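Local structure of putative branched chain amino acid ABC transporter, periplasmic amino acid-binding protein (Brucella ovis, 4XFK) at residues 365-368 and 373-376. The protein is a component of an amino-acid transport system, probably the periplasmic protein that binds branched-chain and related amino acids for an ABC transporter. The protein carries 1 engineered substitution. Numbering follows the deposited sequence.
Sequences IKAD and GFLP
A small, water-bridged surface contact joins Ile365 to Gly373 and Phe374, where the loop after strand 350-360 runs back past the start of strand 373-380. Two waters stand in for direct backbone pairing. One accepts a hydrogen bond from Phe374 N at 2.8 Å and donates another to Ile365 O, so it links amide to carbonyl. The second donates both to Ile365 O and, at 2.7 Å, to Phe374 O, joining two acceptors that could not bond to each other. Ile365 O is thus gripped by two waters, and it also receives a C-H···O contact from Gly373 CA at 3.5 Å, nearly straight with 162° at the hydrogen. Glycine suits this place because the loop passes close over it: CA of Gly373 lies 4.1 Å from CA of Lys366, and a beta carbon here would run into Ile365 O. Ala367, whose methyl points toward the strand, adds the apolar part of the contact. Its CB meets CE1 of Phe374 at 4.2 Å, approaching the ring obliquely; the small methyl fits against the ring, with Ile252 of helix 251-255 also touching both residues. With chi1 at -68° and the ring plane roughly perpendicular to the plane through CA, CB and CG (chi2 88°), Phe374 brings CE1 near the methyl. The CB of Lys366 is directed away from the strand, which suits an exposed, charged residue, and its NZ bonds to Ala363 O in the same loop. Strand 373-380 is antiparallel to strand 350-360, with Gly373 paired to Ser360 and Leu375 to Glu358 through backbone hydrogen bonds. Asp368 OD1 bonds to Gly250 N and OD2 to Gly253 N, tying the loop to the start of helix 251-255.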
# COMPACT_ATOMS: atom_id res chain seq x y z
N ILE A 365 -8.58 12.62 -14.86
CA ILE A 365 -8.02 13.26 -13.68
C ILE A 365 -6.52 13.42 -13.89
O ILE A 365 -5.79 12.43 -14.01
CB ILE A 365 -8.29 12.42 -12.41
CG1 ILE A 365 -9.80 12.22 -12.19
CG2 ILE A 365 -7.62 13.04 -11.20
CD1 ILE A 365 -10.58 13.49 -12.19
N LYS A 366 -6.06 14.66 -13.93
CA LYS A 366 -4.67 14.98 -14.21
C LYS A 366 -3.81 14.90 -12.96
O LYS A 366 -4.30 15.13 -11.85
CB LYS A 366 -4.56 16.38 -14.80
CG LYS A 366 -5.52 16.64 -15.95
CD LYS A 366 -5.31 15.64 -17.06
CE LYS A 366 -6.12 16.02 -18.28
NZ LYS A 366 -5.83 15.11 -19.42
N ALA A 367 -2.52 14.60 -13.14
CA ALA A 367 -1.57 14.55 -12.04
C ALA A 367 -0.71 15.81 -12.00
O ALA A 367 -0.24 16.29 -13.04
CB ALA A 367 -0.68 13.32 -12.18
N ASP A 368 -0.51 16.34 -10.79
CA ASP A 368 0.46 17.42 -10.53
C ASP A 368 0.22 18.69 -11.35
O ASP A 368 1.15 19.44 -11.62
CB ASP A 368 1.90 16.94 -10.75
CG ASP A 368 2.25 15.74 -9.89
OD1 ASP A 368 1.58 15.49 -8.86
OD2 ASP A 368 3.23 15.05 -10.23
N GLY A 373 -2.29 12.42 -16.81
CA GLY A 373 -2.71 11.71 -15.61
C GLY A 373 -2.60 10.22 -15.84
O GLY A 373 -2.10 9.77 -16.88
N PHE A 374 -3.10 9.46 -14.89
CA PHE A 374 -3.06 8.01 -14.97
C PHE A 374 -4.32 7.47 -15.63
O PHE A 374 -5.43 7.70 -15.17
CB PHE A 374 -2.82 7.43 -13.57
CG PHE A 374 -1.45 7.73 -13.06
CD1 PHE A 374 -1.19 8.89 -12.35
CD2 PHE A 374 -0.39 6.87 -13.34
CE1 PHE A 374 0.09 9.19 -11.91
CE2 PHE A 374 0.89 7.16 -12.89
CZ PHE A 374 1.13 8.32 -12.18
N LEU A 375 -4.13 6.77 -16.74
CA LEU A 375 -5.22 6.23 -17.54
C LEU A 375 -5.19 4.72 -17.39
O LEU A 375 -4.17 4.09 -17.68
CB LEU A 375 -5.01 6.59 -19.01
CG LEU A 375 -6.07 6.10 -19.99
CD1 LEU A 375 -7.31 6.96 -19.90
CD2 LEU A 375 -5.53 6.07 -21.42
N PRO A 376 -6.30 4.12 -16.92
CA PRO A 376 -6.33 2.66 -16.74
C PRO A 376 -6.40 1.93 -18.08
O PRO A 376 -7.10 2.40 -18.98
CB PRO A 376 -7.62 2.44 -15.94
CG PRO A 376 -8.51 3.57 -16.34
CD PRO A 376 -7.60 4.75 -16.62
O HOH W 1 -3.72 11.10 -12.69
O HOH W 2 -6.32 9.53 -13.38